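TRAP dicarboxylate transporter, DctP subunit (Anaerococcus prevoti, PDB 4N91) binds alpha- and beta-D-glucuronate in its cleft as the solute-binding protein of a TRAP transporter, and probably hands such sugar acids on for uptake. Local coordinates at residues G36-Q41 with P70-G75; I91-N96 with D242-N247; V146-A151 with V272-W277. All coordinates share one frame; numbering follows the deposited sequence.

The three contacts step across one mixed five-stranded sheet, in the order 64-69, 31-36, 91-95, 242-247, 143-149. Interaction 1 joins the loops that follow strands 31-36 and 64-69. Interaction 2 pairs strands 91-95 and 242-247, and interaction 3 sets the end of strand 143-149 against helix 256-290. The centres of interactions 1 and 2 lie about 12 Å apart, as do those of 2 and 3; 1 and 3 are about 16 Å apart. Interaction 1 closes before the others open, whereas the segments of 2 and 3 alternate along the chain. Probable backbone bonds from Gly36 to strand 91-95 and from Leu149 to Asp242 join the strands, and each contact brings residues to the glucuronate pocket.

Interaction 1: residues G36-Q41 with P70-G75; sequences GHNQSQ and PSELLG. With BDP (beta-D-glucopyranuronic acid), chain C.
With its CG between the backbone N and the carbonyl carbon (chi1 70°), His37 lays its imidazole against Pro70; Asn38 takes the same first torsion (chi1 71°), with its CB beside Glu72 and its amide directed at the sugar. Pro70 CA sits over one face of the His37 ring, offset toward the rim, 3.7 Å from the ring centroid, in a CH-pi contact. Two bonds are likely to fix the rotation of the ring: Gln39 N donates to His37 ND1 at 3.1 Å, tilted 22° from the ring plane, and His37 NE2 is hydrogen-bonded to His46 on helix 44-60. This pattern is consistent with a neutral imidazole whose proton is on NE2. An alanine at His37 would probably leave Gln39 N and His46 without these partners and open a gap beside Pro70.

Two backbone bonds join the loops: Glu72 N reaches a lone pair of His37 O in the carbonyl plane at 3.3 Å, and Ser71 N meets Gln39 O from above its carbonyl plane at 2.8 Å. Both donors belong to a type I' turn, Pro70 to Leu73. From the turn, Glu72 CG packs on Asn38 CB at 3.6 Å, and a water links Glu72 OE2 to Asn38 ND2. Glu72 OE2 also accepts from Gly199 N. The amide of Asn38 thus has a second-shell carboxylate behind it while Asn38 ND2 donates to O4 of beta-D-glucuronate at 3.1 Å. From the next residue, Gln39 NE2 comes within 2.9 Å of the sugar's O2.

Loops after the C-terminal ends of neighbouring parallel strands, each leading into a helix, are where periplasmic binding proteins build their ligand cleft; here 36-41 supplies the sugar contacts and 70-75 backs it.

Interaction 2: residues I91-N96 with D242-N247; sequences ICVASN and DIVIAN. With BDP (beta-D-glucopyranuronic acid), chain C.
Ile243 and Ile245 from strand 242-247 and Ile91 from strand 91-95 bury the most surface where the two strands run antiparallel. Ile245 and Cys92 form a hydrogen-bonded pair, with Ile245 N giving to Cys92 O at 2.9 Å, nearly along the C=O axis. On the face they share, Cys92 SG touches both CG1 and CD1 of Ile245, the former at 3.7 Å, and Val81 of helix 77-86 also packs on Ile245.

Ile243 pairs in the same fashion with Ala94, its N 2.8 Å from Ala94 O. Its CG1 lies 3.9 Å from Asn96 OD1, a buried oxygen with no polar partner in the model, although ND2 of the same amide bonds to Trp106 O and Asn110 OD1.

On the opposite face, Ile91 stands in a non-hydrogen-bonded pair with Ala246. Its CG2, anti to the backbone N, crosses to Val244 CG1 at 3.6 Å. This apolar row, continued by Val93, gives way to polar groups at the end where Ser95 faces Asp242. There a water accepts from Ser95 OG and donates to Asp242 OD1, while the two carboxylate oxygens divide between the sugar hydroxyls: Asp242 OD1 is 2.7 Å from O3 of beta-D-glucuronate and Asp242 OD2 is 2.8 Å from its O2. Strand 242-247, antiparallel to both neighbours, is the reversed strand of the periplasmic binding protein sheet; this pairing ends at the ligand pocket.

Interaction 3: residues V146-A151 with V272-W277; sequences VTWLDA and VQRKEW
Gln273 on helix 256-290 grips the backbone of Asp150 just past the end of strand 143-149, fixing this long helix to an outer strand of the mixed sheet in the periplasmic binding protein fold. Two hydrogen bonds do the work. Asp150 N donates to Gln273 OE1 at 2.9 Å, coming from 36° out of the amide carbonyl plane; Gln273 NE2 returns the bond to a lone pair of Asp150 O at 2.8 Å. The bend at chi2 of Gln273 (-86°) carries its CD to the strand, and with both ends of the amide engaged the group is probably held against flipping. A water adds a third link, donating to Asp150 OD2 at 2.7 Å and to Arg274 O. Asp150 OD1 accepts from Gly152 N.

Apolar contact backs these bonds, Leu149 CD2 packing on Gln273 CB at 3.7 Å.

Flat groups come next. Trp148 CZ2 lies over the centre of the Arg274 guanidinium, 3.5 Å from CZ, with the planes 40° apart. Asp126 OD1 serves both neighbours: it accepts from Trp148 NE1 and makes a salt bridge to Arg274 NH1, so an acidic group probably balances the arginine's charge. Arg274 NH1 also bonds to Asn270 OD1.

Trp277 offers a ring face to the loop. Asp150 CB stands 4.2 Å from the centroid of its five-membered ring and Ala151 CA 4.1 Å from that of its six-membered ring, both as CH-pi contacts. Asp150 O, while still bonded to Gln273 NE2, also rests over the same face, offset toward the rim, 3.5 Å from Trp277 CE3.

Interaction 1: residues G36-Q41 with P70-G75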
loop_
_atom_site.group_PDB
_atom_site.type_symbol
_atom_site.label_atom_id
_atom_site.label_comp_id
_atom_site.label_asym_id
_atom_site.label_seq_id
_atom_site.Cartn_x
_atom_site.Cartn_y
_atom_site.Cartn_z
ATOM N N GLY A 36 -3.486 -13.394 5.565
ATOM C CA GLY A 36 -4.451 -12.807 4.666
ATOM C C GLY A 36 -3.980 -11.635 3.846
ATOM O O GLY A 36 -3.131 -10.842 4.265
ATOM N N HIS A 37 -4.589 -11.492 2.671
ATOM C CA HIS A 37 -4.417 -10.306 1.861
ATOM C C HIS A 37 -5.627 -10.102 0.948
ATOM O O HIS A 37 -6.501 -10.966 0.892
ATOM C CB HIS A 37 -3.112 -10.369 1.070
ATOM C CG HIS A 37 -3.113 -11.391 -0.021
ATOM N ND1 HIS A 37 -3.567 -11.109 -1.287
ATOM C CD2 HIS A 37 -2.748 -12.694 -0.035
ATOM C CE1 HIS A 37 -3.467 -12.180 -2.045
ATOM N NE2 HIS A 37 -2.942 -13.146 -1.316
ATOM N N ASN A 38 -5.712 -8.946 0.292
ATOM C CA ASN A 38 -6.911 -8.566 -0.436
ATOM C C ASN A 38 -6.800 -8.626 -1.953
ATOM O O ASN A 38 -7.676 -8.142 -2.658
ATOM C CB ASN A 38 -7.380 -7.178 -0.005
ATOM C CG ASN A 38 -6.474 -6.061 -0.480
ATOM O OD1 ASN A 38 -5.436 -6.287 -1.093
ATOM N ND2 ASN A 38 -6.888 -4.827 -0.202
ATOM N N GLN A 39 -5.711 -9.193 -2.447
ATOM C CA GLN A 39 -5.405 -9.237 -3.888
ATOM C C GLN A 39 -5.799 -10.564 -4.506
ATOM O O GLN A 39 -6.016 -11.563 -3.824
ATOM C CB GLN A 39 -3.920 -8.994 -4.147
ATOM C CG GLN A 39 -3.377 -7.714 -3.492
ATOM C CD GLN A 39 -3.764 -6.440 -4.208
ATOM O OE1 GLN A 39 -4.606 -6.412 -5.122
ATOM N NE2 GLN A 39 -3.140 -5.357 -3.789
ATOM N N SER A 40 -5.853 -10.581 -5.829
ATOM C CA SER A 40 -6.104 -11.817 -6.531
ATOM C C SER A 40 -4.942 -12.790 -6.405
ATOM O O SER A 40 -3.803 -12.423 -6.026
ATOM C CB SER A 40 -6.341 -11.525 -8.001
ATOM O OG SER A 40 -5.134 -11.388 -8.706
ATOM N N GLN A 41 -5.210 -14.034 -6.782
ATOM C CA GLN A 41 -4.182 -15.072 -6.794
ATOM C C GLN A 41 -3.090 -14.858 -7.848
ATOM O O GLN A 41 -2.049 -15.497 -7.777
ATOM C CB GLN A 41 -4.837 -16.430 -6.982
ATOM C CG GLN A 41 -5.612 -16.869 -5.762
ATOM C CD GLN A 41 -6.257 -18.214 -5.953
ATOM O OE1 GLN A 41 -5.578 -19.237 -6.004
ATOM N NE2 GLN A 41 -7.575 -18.221 -6.089
ATOM N N PRO A 70 -6.336 -15.257 -0.061
ATOM C CA PRO A 70 -6.321 -14.094 -0.942
ATOM C C PRO A 70 -7.688 -13.414 -1.037
ATOM O O PRO A 70 -8.632 -13.833 -0.367
ATOM C CB PRO A 70 -5.962 -14.709 -2.291
ATOM C CG PRO A 70 -6.665 -16.021 -2.248
ATOM C CD PRO A 70 -6.483 -16.512 -0.823
ATOM N N SER A 71 -7.753 -12.359 -1.846
ATOM C CA SER A 71 -9.017 -11.746 -2.298
ATOM C C SER A 71 -10.061 -11.503 -1.207
ATOM O O SER A 71 -11.287 -11.753 -1.373
ATOM C CB SER A 71 -9.598 -12.575 -3.436
ATOM O OG SER A 71 -9.760 -13.906 -3.026
ATOM N N GLU A 72 -9.601 -10.985 -0.087
ATOM C CA GLU A 72 -10.524 -10.596 1.046
ATOM C C GLU A 72 -11.346 -11.770 1.616
ATOM O O GLU A 72 -12.449 -11.579 2.159
ATOM C CB GLU A 72 -11.497 -9.421 0.667
ATOM C CG GLU A 72 -10.811 -8.076 0.360
ATOM C CD GLU A 72 -11.740 -6.906 0.070
ATOM O OE1 GLU A 72 -12.968 -7.088 0.091
ATOM O OE2 GLU A 72 -11.235 -5.752 -0.170
ATOM N N LEU A 73 -10.841 -12.991 1.491
ATOM C CA LEU A 73 -11.481 -14.105 2.155
ATOM C C LEU A 73 -11.500 -13.907 3.700
ATOM O O LEU A 73 -12.290 -14.519 4.398
ATOM C CB LEU A 73 -10.824 -15.427 1.775
ATOM C CG LEU A 73 -11.173 -15.978 0.385
ATOM C CD1 LEU A 73 -10.355 -17.245 0.116
ATOM C CD2 LEU A 73 -12.674 -16.253 0.284
ATOM N N LEU A 74 -10.631 -13.098 4.257
ATOM C CA LEU A 74 -10.673 -12.930 5.703
ATOM C C LEU A 74 -11.271 -11.581 6.050
ATOM O O LEU A 74 -11.190 -11.130 7.190
ATOM C CB LEU A 74 -9.283 -13.087 6.301
ATOM C CG LEU A 74 -8.701 -14.484 6.153
ATOM C CD1 LEU A 74 -7.280 -14.548 6.659
ATOM C CD2 LEU A 74 -9.589 -15.515 6.877
ATOM N N GLY A 75 -11.868 -10.954 5.055
ATOM C CA GLY A 75 -12.414 -9.623 5.207
ATOM C C GLY A 75 -11.658 -8.570 4.413
ATOM O O GLY A 75 -10.606 -8.844 3.817
HETATM C C1 BDP C . -3.316 -1.286 -3.644
HETATM C C2 BDP C . -2.629 -1.753 -2.445
HETATM C C3 BDP C . -3.602 -2.415 -1.512
HETATM C C4 BDP C . -4.648 -1.517 -1.131
HETATM C C5 BDP C . -5.307 -0.991 -2.346
HETATM C C6 BDP C . -6.348 0.108 -2.010
HETATM O O2 BDP C . -1.821 -2.877 -2.976
HETATM O O3 BDP C . -2.896 -2.915 -0.329
HETATM O O4 BDP C . -5.544 -2.040 -0.292
HETATM O O5 BDP C . -4.326 -0.361 -3.241
HETATM O O6A BDP C . -7.240 -0.231 -1.202
HETATM O O1 BDP C . -2.384 -0.427 -4.348
HETATM O O6B BDP C . -6.379 1.146 -2.710
HETATM O O HOH W 1 -9.405 -4.547 1.301
HETATM O O HOH W 2 -9.834 -6.258 -2.758
HETATM O O HOH W 3 -9.255 -15.947 -4.834
#

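Interaction 2: residues I91-N96 with D242-N247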
loop_
_atom_site.group_PDB
_atom_site.type_symbol
_atom_site.label_atom_id
_atom_site.label_comp_id
_atom_site.label_asym_id
_atom_site.label_seq_id
_atom_site.Cartn_x
_atom_site.Cartn_y
_atom_site.Cartn_z
ATOM N N ILE A 91 -0.885 -13.116 10.342
ATOM C CA ILE A 91 -0.174 -12.198 9.450
ATOM C C ILE A 91 -1.175 -11.668 8.439
ATOM O O ILE A 91 -2.033 -12.412 7.964
ATOM C CB ILE A 91 0.926 -12.909 8.671
ATOM C CG1 ILE A 91 2.011 -13.472 9.598
ATOM C CG2 ILE A 91 1.542 -11.974 7.608
ATOM C CD1 ILE A 91 2.864 -14.551 8.939
ATOM N N CYS A 92 -1.090 -10.382 8.134
ATOM C CA CYS A 92 -1.815 -9.892 6.967
ATOM C C CYS A 92 -1.064 -8.787 6.282
ATOM O O CYS A 92 -0.059 -8.292 6.775
ATOM C CB CYS A 92 -3.211 -9.451 7.332
ATOM S SG CYS A 92 -3.390 -7.810 8.068
ATOM N N VAL A 93 -1.566 -8.409 5.116
ATOM C CA VAL A 93 -0.993 -7.299 4.383
ATOM C C VAL A 93 -1.952 -6.141 4.462
ATOM O O VAL A 93 -3.128 -6.294 4.143
ATOM C CB VAL A 93 -0.741 -7.676 2.896
ATOM C CG1 VAL A 93 -0.215 -6.486 2.118
ATOM C CG2 VAL A 93 0.258 -8.802 2.789
ATOM N N ALA A 94 -1.435 -4.984 4.859
ATOM C CA ALA A 94 -2.231 -3.769 4.935
ATOM C C ALA A 94 -1.491 -2.609 4.290
ATOM O O ALA A 94 -0.288 -2.452 4.477
ATOM C CB ALA A 94 -2.523 -3.427 6.387
ATOM N N SER A 95 -2.202 -1.772 3.544
ATOM C CA SER A 95 -1.586 -0.574 3.013
ATOM C C SER A 95 -1.205 0.352 4.148
ATOM O O SER A 95 -1.932 0.492 5.138
ATOM C CB SER A 95 -2.540 0.162 2.076
ATOM O OG SER A 95 -1.968 1.361 1.595
ATOM N N ASN A 96 -0.058 0.982 4.011
ATOM C CA ASN A 96 0.379 1.965 4.997
ATOM C C ASN A 96 -0.704 3.037 5.206
ATOM O O ASN A 96 -0.814 3.634 6.288
ATOM C CB ASN A 96 1.656 2.614 4.507
ATOM C CG ASN A 96 2.378 3.364 5.583
ATOM O OD1 ASN A 96 3.126 2.780 6.353
ATOM N ND2 ASN A 96 2.153 4.658 5.648
ATOM N N ASP A 242 2.812 -1.249 0.842
ATOM C CA ASP A 242 2.040 -2.256 1.547
ATOM C C ASP A 242 2.928 -2.814 2.659
ATOM O O ASP A 242 4.150 -2.999 2.483
ATOM C CB ASP A 242 1.589 -3.366 0.591
ATOM C CG ASP A 242 0.446 -2.956 -0.312
ATOM O OD1 ASP A 242 -0.368 -2.072 0.075
ATOM O OD2 ASP A 242 0.334 -3.558 -1.405
ATOM N N ILE A 243 2.333 -3.043 3.816
ATOM C CA ILE A 243 3.075 -3.498 4.984
ATOM C C ILE A 243 2.593 -4.881 5.385
ATOM O O ILE A 243 1.385 -5.131 5.474
ATOM C CB ILE A 243 2.869 -2.549 6.178
ATOM C CG1 ILE A 243 3.157 -1.100 5.769
ATOM C CG2 ILE A 243 3.734 -2.979 7.358
ATOM C CD1 ILE A 243 4.603 -0.806 5.379
ATOM N N VAL A 244 3.529 -5.795 5.608
ATOM C CA VAL A 244 3.189 -7.094 6.160
ATOM C C VAL A 244 3.250 -6.975 7.665
ATOM O O VAL A 244 4.304 -6.637 8.222
ATOM C CB VAL A 244 4.177 -8.161 5.680
ATOM C CG1 VAL A 244 3.766 -9.523 6.153
ATOM C CG2 VAL A 244 4.292 -8.110 4.149
ATOM N N ILE A 245 2.112 -7.194 8.315
ATOM C CA ILE A 245 2.048 -7.089 9.760
ATOM C C ILE A 245 1.798 -8.458 10.372
ATOM O O ILE A 245 1.107 -9.288 9.799
ATOM C CB ILE A 245 0.966 -6.066 10.244
ATOM C CG1 ILE A 245 -0.434 -6.465 9.797
ATOM C CG2 ILE A 245 1.309 -4.656 9.791
ATOM C CD1 ILE A 245 -1.538 -5.658 10.480
ATOM N N ALA A 246 2.394 -8.688 11.535
ATOM C CA ALA A 246 2.214 -9.935 12.261
ATOM C C ALA A 246 1.717 -9.664 13.682
ATOM O O ALA A 246 2.078 -8.658 14.298
ATOM C CB ALA A 246 3.532 -10.694 12.301
ATOM N N ASN A 247 0.853 -10.544 14.178
ATOM C CA ASN A 247 0.412 -10.481 15.566
ATOM C C ASN A 247 1.621 -10.538 16.473
ATOM O O ASN A 247 2.467 -11.430 16.347
ATOM C CB ASN A 247 -0.552 -11.612 15.903
ATOM C CG ASN A 247 -0.960 -11.597 17.373
ATOM O OD1 ASN A 247 -0.379 -12.308 18.195
ATOM N ND2 ASN A 247 -1.903 -10.736 17.720
HETATM C C1 BDP C . -3.316 -1.286 -3.644
HETATM C C2 BDP C . -2.629 -1.753 -2.445
HETATM C C3 BDP C . -3.602 -2.415 -1.512
HETATM C C4 BDP C . -4.648 -1.517 -1.131
HETATM C C5 BDP C . -5.307 -0.991 -2.346
HETATM C C6 BDP C . -6.348 0.108 -2.010
HETATM O O2 BDP C . -1.821 -2.877 -2.976
HETATM O O3 BDP C . -2.896 -2.915 -0.329
HETATM O O4 BDP C . -5.544 -2.040 -0.292
HETATM O O5 BDP C . -4.326 -0.361 -3.241
HETATM O O6A BDP C . -7.240 -0.231 -1.202
HETATM O O1 BDP C . -2.384 -0.427 -4.348
HETATM O O6B BDP C . -6.379 1.146 -2.710
HETATM O O HOH W 4 -0.164 0.595 -0.475
#

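Interaction 3: residues V146-A151 with V272-W277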
loop_
_atom_site.group_PDB
_atom_site.type_symbol
_atom_site.label_atom_id
_atom_site.label_comp_id
_atom_site.label_asym_id
_atom_site.label_seq_id
_atom_site.Cartn_x
_atom_site.Cartn_y
_atom_site.Cartn_z
ATOM N N VAL A 146 6.745 -6.422 9.663
ATOM C CA VAL A 146 7.894 -7.294 9.489
ATOM C C VAL A 146 8.617 -7.108 8.153
ATOM O O VAL A 146 9.821 -7.414 8.055
ATOM C CB VAL A 146 7.530 -8.783 9.682
ATOM C CG1 VAL A 146 7.091 -9.029 11.137
ATOM C CG2 VAL A 146 6.499 -9.250 8.651
ATOM N N THR A 147 7.902 -6.568 7.169
ATOM C CA THR A 147 8.501 -6.178 5.896
ATOM C C THR A 147 7.504 -5.319 5.130
ATOM O O THR A 147 6.401 -5.066 5.620
ATOM C CB THR A 147 8.991 -7.399 5.056
ATOM O OG1 THR A 147 9.813 -6.941 3.971
ATOM C CG2 THR A 147 7.851 -8.198 4.523
ATOM N N TRP A 148 7.925 -4.856 3.960
ATOM C CA TRP A 148 7.079 -4.073 3.074
ATOM C C TRP A 148 6.984 -4.764 1.710
ATOM O O TRP A 148 7.766 -5.662 1.375
ATOM C CB TRP A 148 7.640 -2.662 2.924
ATOM C CG TRP A 148 8.956 -2.615 2.158
ATOM C CD1 TRP A 148 10.212 -2.934 2.631
ATOM C CD2 TRP A 148 9.140 -2.213 0.797
ATOM N NE1 TRP A 148 11.153 -2.762 1.636
ATOM C CE2 TRP A 148 10.522 -2.308 0.508
ATOM C CE3 TRP A 148 8.270 -1.762 -0.200
ATOM C CZ2 TRP A 148 11.042 -1.997 -0.741
ATOM C CZ3 TRP A 148 8.793 -1.445 -1.437
ATOM C CH2 TRP A 148 10.172 -1.566 -1.696
ATOM N N LEU A 149 5.998 -4.339 0.935
ATOM C CA LEU A 149 5.792 -4.841 -0.407
ATOM C C LEU A 149 5.566 -3.648 -1.308
ATOM O O LEU A 149 4.978 -2.652 -0.875
ATOM C CB LEU A 149 4.578 -5.777 -0.469
ATOM C CG LEU A 149 4.579 -6.933 0.558
ATOM C CD1 LEU A 149 3.241 -7.588 0.573
ATOM C CD2 LEU A 149 5.681 -7.941 0.327
ATOM N N ASP A 150 5.995 -3.757 -2.559
ATOM C CA ASP A 150 5.903 -2.667 -3.518
ATOM C C ASP A 150 4.471 -2.582 -4.070
ATOM O O ASP A 150 3.885 -3.590 -4.476
ATOM C CB ASP A 150 6.860 -2.955 -4.675
ATOM C CG ASP A 150 7.239 -1.723 -5.477
ATOM O OD1 ASP A 150 6.586 -0.665 -5.380
ATOM O OD2 ASP A 150 8.245 -1.828 -6.234
ATOM N N ALA A 151 3.916 -1.379 -4.057
ATOM C CA ALA A 151 2.624 -1.099 -4.687
ATOM C C ALA A 151 2.755 0.081 -5.656
ATOM O O ALA A 151 1.778 0.772 -5.949
ATOM C CB ALA A 151 1.569 -0.835 -3.638
ATOM N N VAL A 272 10.551 -11.711 -3.527
ATOM C CA VAL A 272 9.754 -12.317 -4.592
ATOM C C VAL A 272 8.638 -11.387 -5.013
ATOM O O VAL A 272 8.428 -11.176 -6.203
ATOM C CB VAL A 272 9.188 -13.684 -4.163
ATOM C CG1 VAL A 272 8.202 -14.199 -5.181
ATOM C CG2 VAL A 272 10.335 -14.681 -3.974
ATOM N N GLN A 273 7.962 -10.765 -4.051
ATOM C CA GLN A 273 6.935 -9.780 -4.386
ATOM C C GLN A 273 7.468 -8.626 -5.222
ATOM O O GLN A 273 6.841 -8.228 -6.200
ATOM C CB GLN A 273 6.281 -9.241 -3.123
ATOM C CG GLN A 273 5.003 -8.497 -3.400
ATOM C CD GLN A 273 5.176 -7.042 -3.734
ATOM O OE1 GLN A 273 6.267 -6.471 -3.607
ATOM N NE2 GLN A 273 4.066 -6.407 -4.139
ATOM N N ARG A 274 8.635 -8.109 -4.860
ATOM C CA ARG A 274 9.202 -6.988 -5.600
ATOM C C ARG A 274 9.606 -7.380 -7.025
ATOM O O ARG A 274 9.380 -6.614 -7.972
ATOM C CB ARG A 274 10.375 -6.389 -4.826
ATOM C CG ARG A 274 9.932 -5.605 -3.642
ATOM C CD ARG A 274 11.048 -5.383 -2.653
ATOM N NE ARG A 274 12.078 -4.500 -3.193
ATOM C CZ ARG A 274 13.142 -4.105 -2.499
ATOM N NH1 ARG A 274 13.348 -4.541 -1.261
ATOM N NH2 ARG A 274 13.994 -3.269 -3.046
ATOM N N LYS A 275 10.164 -8.574 -7.196
ATOM C CA LYS A 275 10.515 -9.051 -8.538
ATOM C C LYS A 275 9.263 -9.225 -9.377
ATOM O O LYS A 275 9.201 -8.839 -10.563
ATOM C CB LYS A 275 11.257 -10.373 -8.434
ATOM C CG LYS A 275 11.625 -11.058 -9.756
ATOM C CD LYS A 275 10.522 -12.009 -10.226
ATOM C CE LYS A 275 11.005 -13.003 -11.259
ATOM N NZ LYS A 275 9.893 -13.858 -11.750
ATOM N N GLU A 276 8.237 -9.796 -8.763
ATOM C CA GLU A 276 6.996 -10.053 -9.502
ATOM C C GLU A 276 6.261 -8.763 -9.795
ATOM O O GLU A 276 5.572 -8.655 -10.813
ATOM C CB GLU A 276 6.110 -11.036 -8.728
ATOM C CG GLU A 276 6.709 -12.420 -8.600
ATOM C CD GLU A 276 6.825 -13.182 -9.910
ATOM O OE1 GLU A 276 6.316 -12.730 -10.963
ATOM O OE2 GLU A 276 7.424 -14.269 -9.889
ATOM N N TRP A 277 6.411 -7.781 -8.916
ATOM C CA TRP A 277 5.772 -6.481 -9.097
ATOM C C TRP A 277 6.219 -5.837 -10.404
ATOM O O TRP A 277 5.409 -5.344 -11.181
ATOM C CB TRP A 277 6.073 -5.544 -7.923
ATOM C CG TRP A 277 5.448 -4.235 -8.178
ATOM C CD1 TRP A 277 6.062 -3.092 -8.629
ATOM C CD2 TRP A 277 4.057 -3.927 -8.070
ATOM N NE1 TRP A 277 5.132 -2.098 -8.798
ATOM C CE2 TRP A 277 3.893 -2.592 -8.478
ATOM C CE3 TRP A 277 2.926 -4.660 -7.676
ATOM C CZ2 TRP A 277 2.647 -1.971 -8.505
ATOM C CZ3 TRP A 277 1.696 -4.038 -7.704
ATOM C CH2 TRP A 277 1.570 -2.707 -8.110
HETATM O O HOH W 5 9.832 -3.832 -7.112
#